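Local coordinates for protein tyrocidine synthetase 3 (Brevibacillus brevis, PDB 2JGP) that probably catalyses peptide-bond formation between substrates tethered to carrier domains during nonribosomal assembly of the antibiotic tyrocidine, at residues 42-47 with 62-67; 104-109 with 220-225; 153-156 with 161-164. All coordinates share one frame; numbering follows the deposited sequence.

Contact 1 of 3, residues 42-47 with 62-67. With SO4 (sulfate ion), chain C.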
ATOM      1  N   LEU A  42       1.368  -1.713 -39.244  1.00 64.78           N
ATOM      2  CA  LEU A  42       1.167  -0.278 -39.025  1.00 64.97           C
ATOM      3  C   LEU A  42       0.791   0.031 -37.575  1.00 64.80           C
ATOM      4  O   LEU A  42       1.405   0.891 -36.938  1.00 64.52           O
ATOM      5  CB  LEU A  42       0.091   0.270 -39.972  1.00 65.15           C
ATOM      6  CG  LEU A  42      -0.296   1.751 -39.841  1.00 66.00           C
ATOM      7  CD1 LEU A  42       0.924   2.667 -39.924  1.00 66.99           C
ATOM      8  CD2 LEU A  42      -1.317   2.130 -40.906  1.00 66.56           C
ATOM      9  N   ARG A  43      -0.216  -0.668 -37.057  1.00 64.69           N
ATOM     10  CA  ARG A  43      -0.682  -0.412 -35.692  1.00 64.92           C
ATOM     11  C   ARG A  43       0.263  -0.990 -34.631  1.00 64.82           C
ATOM     12  O   ARG A  43       0.302  -0.484 -33.513  1.00 64.82           O
ATOM     13  CB  ARG A  43      -2.133  -0.879 -35.491  1.00 65.12           C
ATOM     14  CG  ARG A  43      -3.148   0.122 -36.059  1.00 66.28           C
ATOM     15  CD  ARG A  43      -4.593  -0.232 -35.745  1.00 67.92           C
ATOM     16  NE  ARG A  43      -5.100  -1.318 -36.580  1.00 69.74           N
ATOM     17  CZ  ARG A  43      -6.313  -1.859 -36.457  1.00 70.77           C
ATOM     18  NH1 ARG A  43      -7.157  -1.434 -35.522  1.00 71.81           N
ATOM     19  NH2 ARG A  43      -6.682  -2.841 -37.268  1.00 71.94           N
ATOM     20  N   ALA A  44       1.027  -2.026 -34.974  1.00 64.76           N
ATOM     21  CA  ALA A  44       2.093  -2.513 -34.083  1.00 65.01           C
ATOM     22  C   ALA A  44       3.154  -1.432 -33.878  1.00 65.14           C
ATOM     23  O   ALA A  44       3.612  -1.212 -32.759  1.00 65.59           O
ATOM     24  CB  ALA A  44       2.731  -3.782 -34.640  1.00 64.90           C
ATOM     25  N   MET A  45       3.534  -0.756 -34.959  1.00 65.60           N
ATOM     26  CA  MET A  45       4.471   0.365 -34.874  1.00 65.92           C
ATOM     27  C   MET A  45       3.894   1.520 -34.043  1.00 65.90           C
ATOM     28  O   MET A  45       4.631   2.194 -33.314  1.00 65.90           O
ATOM     29  CB  MET A  45       4.885   0.834 -36.273  1.00 66.33           C
ATOM     30  CG  MET A  45       5.804  -0.162 -36.973  1.00 67.25           C
ATOM     31  SD  MET A  45       6.383   0.347 -38.594  1.00 70.12           S
ATOM     32  CE  MET A  45       4.851   0.450 -39.514  1.00 70.34           C
ATOM     33  N   ARG A  46       2.583   1.730 -34.134  1.00 65.64           N
ATOM     34  CA  ARG A  46       1.908   2.730 -33.301  1.00 65.72           C
ATOM     35  C   ARG A  46       1.948   2.365 -31.810  1.00 65.49           C
ATOM     36  O   ARG A  46       2.079   3.248 -30.964  1.00 65.28           O
ATOM     37  CB  ARG A  46       0.456   2.923 -33.741  1.00 65.93           C
ATOM     38  CG  ARG A  46       0.285   3.662 -35.049  1.00 67.02           C
ATOM     39  CD  ARG A  46      -1.169   3.622 -35.484  1.00 68.67           C
ATOM     40  NE  ARG A  46      -1.469   4.578 -36.546  1.00 69.86           N
ATOM     41  CZ  ARG A  46      -2.605   4.609 -37.243  1.00 70.66           C
ATOM     42  NH1 ARG A  46      -3.578   3.729 -37.012  1.00 71.00           N
ATOM     43  NH2 ARG A  46      -2.770   5.526 -38.188  1.00 71.07           N
ATOM     44  N   VAL A  47       1.827   1.075 -31.492  1.00 65.18           N
ATOM     45  CA  VAL A  47       1.950   0.616 -30.102  1.00 65.21           C
ATOM     46  C   VAL A  47       3.352   0.910 -29.567  1.00 65.35           C
ATOM     47  O   VAL A  47       3.508   1.400 -28.446  1.00 65.36           O
ATOM     48  CB  VAL A  47       1.637  -0.888 -29.954  1.00 65.24           C
ATOM     49  CG1 VAL A  47       2.092  -1.409 -28.582  1.00 65.32           C
ATOM     50  CG2 VAL A  47       0.149  -1.143 -30.153  1.00 65.08           C
ATOM     51  N   ARG A  62      10.479  -6.437 -33.450  1.00 65.73           N
ATOM     52  CA  ARG A  62      10.729  -7.884 -33.410  1.00 66.01           C
ATOM     53  C   ARG A  62      10.180  -8.577 -32.167  1.00 65.60           C
ATOM     54  O   ARG A  62       9.717  -9.713 -32.245  1.00 65.10           O
ATOM     55  CB  ARG A  62      12.228  -8.206 -33.536  1.00 66.27           C
ATOM     56  CG  ARG A  62      13.179  -7.249 -32.834  1.00 68.36           C
ATOM     57  CD  ARG A  62      13.591  -6.064 -33.736  1.00 70.46           C
ATOM     58  NE  ARG A  62      15.043  -5.975 -33.908  1.00 72.50           N
ATOM     59  CZ  ARG A  62      15.654  -5.377 -34.933  1.00 73.49           C
ATOM     60  NH1 ARG A  62      14.961  -4.786 -35.907  1.00 73.79           N
ATOM     61  NH2 ARG A  62      16.981  -5.368 -34.987  1.00 74.05           N
ATOM     62  N   ILE A  63      10.247  -7.897 -31.024  1.00 65.36           N
ATOM     63  CA  ILE A  63       9.755  -8.455 -29.769  1.00 65.28           C
ATOM     64  C   ILE A  63       8.224  -8.503 -29.713  1.00 65.36           C
ATOM     65  O   ILE A  63       7.652  -9.464 -29.193  1.00 65.40           O
ATOM     66  CB  ILE A  63      10.305  -7.663 -28.561  1.00 65.31           C
ATOM     67  CG1 ILE A  63      11.828  -7.820 -28.477  1.00 65.24           C
ATOM     68  CG2 ILE A  63       9.655  -8.126 -27.278  1.00 65.19           C
ATOM     69  CD1 ILE A  63      12.296  -9.249 -28.254  1.00 65.58           C
ATOM     70  N   LEU A  64       7.556  -7.482 -30.245  1.00 65.40           N
ATOM     71  CA  LEU A  64       6.093  -7.499 -30.328  1.00 65.60           C
ATOM     72  C   LEU A  64       5.617  -8.670 -31.192  1.00 65.57           C
ATOM     73  O   LEU A  64       4.634  -9.335 -30.866  1.00 65.35           O
ATOM     74  CB  LEU A  64       5.556  -6.176 -30.877  1.00 65.60           C
ATOM     75  CG  LEU A  64       4.036  -6.035 -31.021  1.00 66.89           C
ATOM     76  CD1 LEU A  64       3.278  -6.530 -29.791  1.00 68.19           C
ATOM     77  CD2 LEU A  64       3.667  -4.581 -31.318  1.00 69.59           C
ATOM     78  N   PHE A  65       6.315  -8.922 -32.294  1.00 65.71           N
ATOM     79  CA  PHE A  65       6.017 -10.093 -33.114  1.00 65.59           C
ATOM     80  C   PHE A  65       6.278 -11.389 -32.348  1.00 65.45           C
ATOM     81  O   PHE A  65       5.465 -12.314 -32.378  1.00 65.06           O
ATOM     82  CB  PHE A  65       6.835 -10.072 -34.408  1.00 65.91           C
ATOM     83  CG  PHE A  65       6.217  -9.247 -35.500  1.00 66.38           C
ATOM     84  CD1 PHE A  65       6.898  -8.174 -36.057  1.00 68.28           C
ATOM     85  CD2 PHE A  65       4.958  -9.556 -35.985  1.00 66.84           C
ATOM     86  CE1 PHE A  65       6.326  -7.423 -37.090  1.00 67.84           C
ATOM     87  CE2 PHE A  65       4.380  -8.810 -37.010  1.00 67.56           C
ATOM     88  CZ  PHE A  65       5.065  -7.741 -37.559  1.00 67.83           C
ATOM     89  N   GLU A  66       7.413 -11.433 -31.662  1.00 65.48           N
ATOM     90  CA  GLU A  66       7.847 -12.608 -30.913  1.00 65.93           C
ATOM     91  C   GLU A  66       6.974 -12.858 -29.685  1.00 65.81           C
ATOM     92  O   GLU A  66       6.678 -14.003 -29.359  1.00 66.32           O
ATOM     93  CB  GLU A  66       9.302 -12.415 -30.490  1.00 66.29           C
ATOM     94  CG  GLU A  66       9.962 -13.600 -29.814  1.00 67.71           C
ATOM     95  CD  GLU A  66      11.421 -13.324 -29.495  1.00 69.84           C
ATOM     96  OE1 GLU A  66      12.186 -13.009 -30.432  1.00 72.34           O
ATOM     97  OE2 GLU A  66      11.808 -13.414 -28.311  1.00 71.74           O
ATOM     98  N   LYS A  67       6.552 -11.777 -29.031  1.00 65.40           N
ATOM     99  CA  LYS A  67       5.783 -11.838 -27.790  1.00 65.34           C
ATOM    100  C   LYS A  67       4.457 -11.104 -28.008  1.00 64.51           C
ATOM    101  O   LYS A  67       4.269  -9.998 -27.506  1.00 64.84           O
ATOM    102  CB  LYS A  67       6.565 -11.168 -26.656  1.00 65.37           C
ATOM    103  CG  LYS A  67       8.014 -11.597 -26.504  1.00 67.27           C
ATOM    104  CD  LYS A  67       8.166 -12.960 -25.857  1.00 69.18           C
ATOM    105  CE  LYS A  67       9.588 -13.150 -25.316  1.00 69.56           C
ATOM    106  NZ  LYS A  67       9.672 -14.341 -24.442  1.00 70.16           N
TER
HETATM  107  S   SO4 C1524      -3.121  -2.167 -39.484  1.00 58.25           S
HETATM  108  O1  SO4 C1524      -1.885  -2.332 -38.724  1.00 57.23           O
HETATM  109  O2  SO4 C1524      -2.821  -2.333 -40.900  1.00 59.51           O
HETATM  110  O3  SO4 C1524      -4.078  -3.192 -39.093  1.00 58.41           O
HETATM  111  O4  SO4 C1524      -3.702  -0.852 -39.250  1.00 57.70           O

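Contact 2 of 3, residues 104-109 with 220-225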
ATOM      1  N   LYS A 104      12.309  11.344   2.658  1.00 63.55           N
ATOM      2  CA  LYS A 104      12.599  12.773   2.772  1.00 64.58           C
ATOM      3  C   LYS A 104      11.554  13.471   3.640  1.00 65.09           C
ATOM      4  O   LYS A 104      11.897  14.273   4.508  1.00 65.28           O
ATOM      5  CB  LYS A 104      12.668  13.435   1.397  1.00 64.39           C
ATOM      6  CG  LYS A 104      13.060  14.915   1.441  1.00 65.09           C
ATOM      7  CD  LYS A 104      13.361  15.448   0.063  1.00 66.00           C
ATOM      8  CE  LYS A 104      13.828  16.883   0.110  1.00 67.31           C
ATOM      9  NZ  LYS A 104      14.250  17.357  -1.230  1.00 68.18           N
ATOM     10  N   ARG A 105      10.283  13.155   3.402  1.00 65.90           N
ATOM     11  CA  ARG A 105       9.181  13.744   4.166  1.00 66.46           C
ATOM     12  C   ARG A 105       9.252  13.359   5.644  1.00 66.31           C
ATOM     13  O   ARG A 105       9.093  14.211   6.521  1.00 65.87           O
ATOM     14  CB  ARG A 105       7.834  13.325   3.570  1.00 67.37           C
ATOM     15  CG  ARG A 105       6.631  13.759   4.404  1.00 69.79           C
ATOM     16  CD  ARG A 105       5.362  13.890   3.587  1.00 73.60           C
ATOM     17  NE  ARG A 105       4.399  14.756   4.274  1.00 77.17           N
ATOM     18  CZ  ARG A 105       3.565  14.366   5.239  1.00 79.38           C
ATOM     19  NH1 ARG A 105       3.542  13.100   5.655  1.00 80.95           N
ATOM     20  NH2 ARG A 105       2.742  15.249   5.794  1.00 80.37           N
ATOM     21  N   MET A 106       9.493  12.078   5.914  1.00 66.30           N
ATOM     22  CA  MET A 106       9.614  11.593   7.287  1.00 66.69           C
ATOM     23  C   MET A 106      10.786  12.246   8.007  1.00 66.96           C
ATOM     24  O   MET A 106      10.653  12.652   9.159  1.00 66.43           O
ATOM     25  CB  MET A 106       9.766  10.067   7.324  1.00 66.78           C
ATOM     26  CG  MET A 106       8.516   9.314   6.937  1.00 67.57           C
ATOM     27  SD  MET A 106       8.791   7.535   7.033  1.00 69.36           S
ATOM     28  CE  MET A 106       7.240   6.921   6.393  1.00 71.02           C
ATOM     29  N   TYR A 107      11.927  12.357   7.328  1.00 67.53           N
ATOM     30  CA  TYR A 107      13.104  13.001   7.922  1.00 67.79           C
ATOM     31  C   TYR A 107      12.809  14.439   8.339  1.00 68.52           C
ATOM     32  O   TYR A 107      13.077  14.832   9.478  1.00 68.58           O
ATOM     33  CB  TYR A 107      14.299  12.988   6.959  1.00 67.47           C
ATOM     34  CG  TYR A 107      15.555  13.516   7.608  1.00 67.37           C
ATOM     35  CD1 TYR A 107      16.394  12.675   8.340  1.00 66.59           C
ATOM     36  CD2 TYR A 107      15.880  14.868   7.538  1.00 67.33           C
ATOM     37  CE1 TYR A 107      17.538  13.163   8.956  1.00 66.88           C
ATOM     38  CE2 TYR A 107      17.021  15.364   8.146  1.00 67.16           C
ATOM     39  CZ  TYR A 107      17.845  14.508   8.859  1.00 67.11           C
ATOM     40  OH  TYR A 107      18.975  15.019   9.465  1.00 66.70           O
ATOM     41  N   ILE A 108      12.262  15.212   7.403  1.00 69.36           N
ATOM     42  CA  ILE A 108      11.956  16.627   7.627  1.00 70.22           C
ATOM     43  C   ILE A 108      10.944  16.804   8.760  1.00 71.29           C
ATOM     44  O   ILE A 108      11.116  17.666   9.623  1.00 71.17           O
ATOM     45  CB  ILE A 108      11.407  17.290   6.342  1.00 70.10           C
ATOM     46  CG1 ILE A 108      12.498  17.371   5.275  1.00 69.75           C
ATOM     47  CG2 ILE A 108      10.882  18.691   6.636  1.00 69.77           C
ATOM     48  CD1 ILE A 108      11.986  17.784   3.919  1.00 69.75           C
ATOM     49  N   LEU A 109       9.895  15.986   8.760  1.00 72.58           N
ATOM     50  CA  LEU A 109       8.878  16.062   9.808  1.00 73.89           C
ATOM     51  C   LEU A 109       9.450  15.650  11.168  1.00 75.08           C
ATOM     52  O   LEU A 109       9.203  16.317  12.171  1.00 75.26           O
ATOM     53  CB  LEU A 109       7.651  15.221   9.445  1.00 73.92           C
ATOM     54  CG  LEU A 109       6.840  15.786   8.273  1.00 74.13           C
ATOM     55  CD1 LEU A 109       5.764  14.817   7.834  1.00 74.18           C
ATOM     56  CD2 LEU A 109       6.221  17.120   8.635  1.00 74.68           C
ATOM     57  N   MET A 220      10.879  -0.066  15.376  1.00 62.07           N
ATOM     58  CA  MET A 220      11.762   0.428  14.336  1.00 61.99           C
ATOM     59  C   MET A 220      11.153   1.683  13.768  1.00 61.81           C
ATOM     60  O   MET A 220       9.963   1.953  13.981  1.00 61.70           O
ATOM     61  CB  MET A 220      11.987  -0.630  13.241  1.00 62.43           C
ATOM     62  CG  MET A 220      10.765  -0.981  12.400  1.00 63.23           C
ATOM     63  SD  MET A 220      10.953  -2.520  11.451  1.00 65.36           S
ATOM     64  CE  MET A 220      10.550  -3.742  12.705  1.00 66.74           C
ATOM     65  N   HIS A 221      11.973   2.461  13.069  1.00 61.36           N
ATOM     66  CA  HIS A 221      11.530   3.735  12.551  1.00 61.06           C
ATOM     67  C   HIS A 221      10.957   3.557  11.146  1.00 61.02           C
ATOM     68  O   HIS A 221      11.511   2.820  10.337  1.00 60.50           O
ATOM     69  CB  HIS A 221      12.673   4.741  12.543  1.00 61.38           C
ATOM     70  CG  HIS A 221      12.214   6.150  12.361  1.00 60.54           C
ATOM     71  ND1 HIS A 221      12.039   6.716  11.117  1.00 60.15           N
ATOM     72  CD2 HIS A 221      11.851   7.094  13.260  1.00 60.73           C
ATOM     73  CE1 HIS A 221      11.609   7.955  11.257  1.00 60.20           C
ATOM     74  NE2 HIS A 221      11.487   8.211  12.547  1.00 60.03           N
ATOM     75  N   HIS A 222       9.850   4.240  10.865  1.00 60.73           N
ATOM     76  CA  HIS A 222       9.122   4.035   9.607  1.00 61.03           C
ATOM     77  C   HIS A 222       9.907   4.469   8.361  1.00 61.14           C
ATOM     78  O   HIS A 222       9.532   4.110   7.243  1.00 61.14           O
ATOM     79  CB  HIS A 222       7.759   4.748   9.636  1.00 61.22           C
ATOM     80  CG  HIS A 222       6.684   4.019   8.885  1.00 61.99           C
ATOM     81  ND1 HIS A 222       6.890   3.482   7.632  1.00 61.51           N
ATOM     82  CD2 HIS A 222       5.404   3.725   9.215  1.00 62.49           C
ATOM     83  CE1 HIS A 222       5.776   2.907   7.215  1.00 62.77           C
ATOM     84  NE2 HIS A 222       4.862   3.028   8.160  1.00 62.41           N
ATOM     85  N   SER A 223      10.985   5.230   8.547  1.00 61.16           N
ATOM     86  CA  SER A 223      11.855   5.650   7.435  1.00 61.22           C
ATOM     87  C   SER A 223      12.634   4.496   6.794  1.00 61.19           C
ATOM     88  O   SER A 223      13.134   4.630   5.673  1.00 61.46           O
ATOM     89  CB  SER A 223      12.848   6.722   7.904  1.00 61.26           C
ATOM     90  OG  SER A 223      13.694   6.214   8.925  1.00 61.47           O
ATOM     91  N   ILE A 224      12.751   3.374   7.501  1.00 61.43           N
ATOM     92  CA  ILE A 224      13.492   2.206   6.992  1.00 61.58           C
ATOM     93  C   ILE A 224      12.648   0.925   6.931  1.00 61.64           C
ATOM     94  O   ILE A 224      13.173  -0.180   6.771  1.00 61.68           O
ATOM     95  CB  ILE A 224      14.824   1.997   7.780  1.00 61.68           C
ATOM     96  CG1 ILE A 224      14.614   1.895   9.293  1.00 62.25           C
ATOM     97  CG2 ILE A 224      15.772   3.146   7.500  1.00 61.22           C
ATOM     98  CD1 ILE A 224      13.946   0.635   9.750  1.00 62.83           C
ATOM     99  N   SER A 225      11.332   1.074   7.027  1.00 61.58           N
ATOM    100  CA  SER A 225      10.442  -0.080   7.043  1.00 61.64           C
ATOM    101  C   SER A 225       9.027   0.290   6.607  1.00 61.65           C
ATOM    102  O   SER A 225       8.742   1.454   6.311  1.00 61.36           O
ATOM    103  CB  SER A 225      10.435  -0.702   8.441  1.00 61.83           C
ATOM    104  OG  SER A 225       9.817  -1.968   8.444  1.00 62.14           O
TER

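Contact 3 of 3, residues 153-156 with 161-164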
ATOM      1  N   SER A 153      21.579   4.997   8.501  1.00 58.07           N
ATOM      2  CA  SER A 153      21.338   6.200   9.285  1.00 57.98           C
ATOM      3  C   SER A 153      21.136   7.336   8.299  1.00 58.23           C
ATOM      4  O   SER A 153      21.346   7.161   7.097  1.00 57.64           O
ATOM      5  CB  SER A 153      22.519   6.499  10.202  1.00 58.05           C
ATOM      6  OG  SER A 153      23.683   6.854   9.469  1.00 58.25           O
ATOM      7  N   PHE A 154      20.748   8.498   8.800  1.00 58.48           N
ATOM      8  CA  PHE A 154      20.523   9.645   7.926  1.00 58.95           C
ATOM      9  C   PHE A 154      21.397  10.805   8.350  1.00 59.35           C
ATOM     10  O   PHE A 154      21.672  10.986   9.537  1.00 58.88           O
ATOM     11  CB  PHE A 154      19.059  10.071   7.944  1.00 59.25           C
ATOM     12  CG  PHE A 154      18.111   9.005   7.481  1.00 59.31           C
ATOM     13  CD1 PHE A 154      17.683   8.959   6.162  1.00 59.96           C
ATOM     14  CD2 PHE A 154      17.656   8.041   8.362  1.00 59.07           C
ATOM     15  CE1 PHE A 154      16.806   7.971   5.738  1.00 59.69           C
ATOM     16  CE2 PHE A 154      16.775   7.054   7.949  1.00 59.95           C
ATOM     17  CZ  PHE A 154      16.361   7.011   6.630  1.00 60.42           C
ATOM     18  N   ALA A 155      21.838  11.573   7.361  1.00 59.54           N
ATOM     19  CA  ALA A 155      22.589  12.800   7.588  1.00 59.93           C
ATOM     20  C   ALA A 155      22.091  13.828   6.586  1.00 60.30           C
ATOM     21  O   ALA A 155      21.350  13.480   5.664  1.00 60.35           O
ATOM     22  CB  ALA A 155      24.075  12.550   7.412  1.00 59.64           C
ATOM     23  N   VAL A 156      22.471  15.091   6.779  1.00 60.70           N
ATOM     24  CA  VAL A 156      22.186  16.131   5.798  1.00 61.12           C
ATOM     25  C   VAL A 156      23.470  16.438   5.047  1.00 61.16           C
ATOM     26  O   VAL A 156      24.472  16.823   5.645  1.00 61.22           O
ATOM     27  CB  VAL A 156      21.613  17.410   6.451  1.00 61.32           C
ATOM     28  CG1 VAL A 156      21.501  18.547   5.429  1.00 61.82           C
ATOM     29  CG2 VAL A 156      20.252  17.114   7.054  1.00 61.71           C
ATOM     30  N   PRO A 161      18.491  15.492   3.114  1.00 62.27           N
ATOM     31  CA  PRO A 161      18.657  14.267   3.881  1.00 61.62           C
ATOM     32  C   PRO A 161      19.236  13.210   2.949  1.00 60.89           C
ATOM     33  O   PRO A 161      18.842  13.151   1.780  1.00 60.64           O
ATOM     34  CB  PRO A 161      17.224  13.891   4.282  1.00 61.72           C
ATOM     35  CG  PRO A 161      16.399  15.112   4.029  1.00 62.26           C
ATOM     36  CD  PRO A 161      17.078  15.891   2.988  1.00 62.52           C
ATOM     37  N   VAL A 162      20.172  12.410   3.444  1.00 60.23           N
ATOM     38  CA  VAL A 162      20.735  11.313   2.663  1.00 59.50           C
ATOM     39  C   VAL A 162      20.869  10.064   3.517  1.00 59.48           C
ATOM     40  O   VAL A 162      20.961  10.144   4.751  1.00 58.48           O
ATOM     41  CB  VAL A 162      22.121  11.665   2.074  1.00 59.35           C
ATOM     42  CG1 VAL A 162      22.003  12.776   1.037  1.00 58.28           C
ATOM     43  CG2 VAL A 162      23.101  12.063   3.191  1.00 59.25           C
ATOM     44  N   GLN A 163      20.891   8.919   2.841  1.00 59.04           N
ATOM     45  CA  GLN A 163      21.081   7.636   3.492  1.00 59.35           C
ATOM     46  C   GLN A 163      22.560   7.358   3.661  1.00 59.45           C
ATOM     47  O   GLN A 163      23.335   7.466   2.708  1.00 59.36           O
ATOM     48  CB  GLN A 163      20.463   6.518   2.661  1.00 59.37           C
ATOM     49  CG  GLN A 163      18.995   6.684   2.403  1.00 59.96           C
ATOM     50  CD  GLN A 163      18.405   5.478   1.722  1.00 61.01           C
ATOM     51  OE1 GLN A 163      18.149   4.457   2.365  1.00 61.31           O
ATOM     52  NE2 GLN A 163      18.203   5.575   0.405  1.00 60.63           N
ATOM     53  N   ASN A 164      22.939   7.007   4.883  1.00 59.89           N
ATOM     54  CA  ASN A 164      24.300   6.631   5.218  1.00 60.18           C
ATOM     55  C   ASN A 164      24.271   5.151   5.580  1.00 60.60           C
ATOM     56  O   ASN A 164      23.720   4.767   6.607  1.00 60.42           O
ATOM     57  CB  ASN A 164      24.803   7.500   6.374  1.00 60.43           C
ATOM     58  CG  ASN A 164      26.292   7.348   6.634  1.00 61.21           C
ATOM     59  OD1 ASN A 164      26.965   6.519   6.028  1.00 62.09           O
ATOM     60  ND2 ASN A 164      26.812   8.159   7.557  1.00 63.08           N
TER

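Contact 1 of 3, residues 42-47 with 62-67
Helices 41-55 and 61-66 come nearest at Ala44 and Leu64, whose CA atoms are 7.4 Å apart, and no hydrogen bond joins the two segments. They belong to the four-helix bundle of a peptidyl carrier domain, in which the short helix 61-66 leans on the longer one beside it. Both CB atoms of the central pair point toward the opposite segment. Alanine suits this place because its single methyl group lets the two backbones approach, and leucine because its branched end reaches across to that methyl. Leu64 CD2 does the touching and meets Ala44 CB at 3.5 Å. With CG anti to the backbone N (chi1 -180°), this torsion brings CD2 up against helix 41-55. The same methyl lies 4.4 Å from Val47 CB, so a single branch of Leu64 touches two residues one turn apart on the same side of that helix. Phe34 packs on Ala44 and Val47, Trp19 of helix 10-23 also reaches Val47, and Leu73 of helix 70-79 lies against Leu64, which makes this a buried, wholly apolar junction of the bundle. Immediately before Leu42 runs the GGHS signature whose serine carries phosphopantetheine in carrier domains. The amino end of helix 41-55 holds a sulfate ion there, probably from the crystallisation liquor but consistent with a site suited to an anion. His40 ND1 also binds this ion. Arg43 grips it with backbone and side chain together, its chain bent about the CG-CD bond (chi3 -76°) to bring the guanidinium edge round, with the sulfur in its plane. NH2 donates to sulfate O3 at 3.2 Å, while NE makes weak bonds to O3 and O4. The straightest bond runs from Arg43 N to sulfate O1, 2.9 Å long with 163° at the hydrogen.

Contact 2 of 3, residues 104-109 with 220-225
A methionine side chain, Met106, lies against a loop at residues 222 and 223 in a buried contact, with no hydrogen bond between residues 104-109 and 220-225, where helix 101-113 meets the turn that follows strand 213-220. That turn carries the start of the HHxxxDG signature of condensation domains, the active-site motif of a family built on the chloramphenicol acetyltransferase-like fold. Met106 is the helix residue that bridges the gap: its CG stands beside the backbone N (chi1 -70°) and the chain beyond is fully extended, so the sulfur and terminal methyl reach across. SD settles by the peptide that links the two loop residues, 3.5 Å from His222 O and equally far from Ser223 N. A long, unbranched and polarisable side chain suits such a place, since it can follow the contour of the backbone and then reach an imidazole at a slant. Met106 CE comes 3.7 Å from His222 ND1; the sulfur is 5.1 Å from the ring centroid and 52° off its normal, an oblique Met-aromatic approach. Met370, from another loop, packs on both side chains, and a sulfate ion lies about 3 Å from the side chain of His222, perhaps marking a pocket. Within the turn, Ile224 N bonds to His221 O. The helix adds a separate tie, from Gln103 NE2 to Ser223 O. His221 is fixed at both ring nitrogens, NE2 by Asp110 of helix 101-113 and ND1 by Ser223, a serine being small enough to turn its hydroxyl back onto the ring. Ser223 N donates to His221 ND1 over 3.2 Å from a point tilted 29° out of the ring plane, and Ser223 OG shares a hydrogen bond of 2.8 Å with the same ND1.

Contact 3 of 3, residues 153-156 with 161-164
Ser153 and Asn164 face each other as a hydrogen-bonded pair of an antiparallel beta hairpin, and with Val162 they account for much of the surface the two strands bury. Two backbone bonds close the Ser153-Asn164 pair: Ser153 N to Asn164 O at 2.9 Å and Asn164 N to Ser153 O at 2.7 Å. Ser153 OG, set between the backbone N and carbonyl carbon (chi1 67°), comes to 3.4 Å from Asn164 CB, and its polar need is met by His166 NE2. A small hydroxyl therefore fits snugly beside its broader partner. Val162 pairs in the same manner with Ala155, donating its N to Ala155 O at 2.7 Å and receiving Ala155 N at its own carbonyl. Its CG2 lies 3.3 Å from Ala155 O, a tight fit, and a beta-branched residue lining up with a bare methyl suits this partly exposed face. On the other face, Phe154 and Gln163 lie side by side, ring and amide planes 16° apart, with Phe154 CE1 4.2 Å from Gln163 CG. The Gln163 amide donates to Pro98 O. Strand 160-165 is the middle of a three-stranded antiparallel sheet, bordered by strand 97-98 on its far edge, while helix 101-113 packs against the face that bears Phe154, and helix 253-263 reaches Gln163.

How the contacts relate
From the N terminus, contact 1 closes first, a short helical loop inside the carrier domain, before the chain enters the condensation domain. There helix 101-113 opens contact 2, which is completed only after strand 213-220, closing a loop of 110 residues. Contact 3, a local hairpin, is nested within that loop. Contacts 2 and 3 have centres about 11 Å apart and touch: Tyr107 packs on Phe154, Val156 and Pro161, and Ser223 OG lies 3.3 Å from Phe154 CE2. Helix, hairpin and signature turn thus form one continuous packed unit. Contact 1 stands about 43 Å from contact 2, centre to centre, with no touch between them.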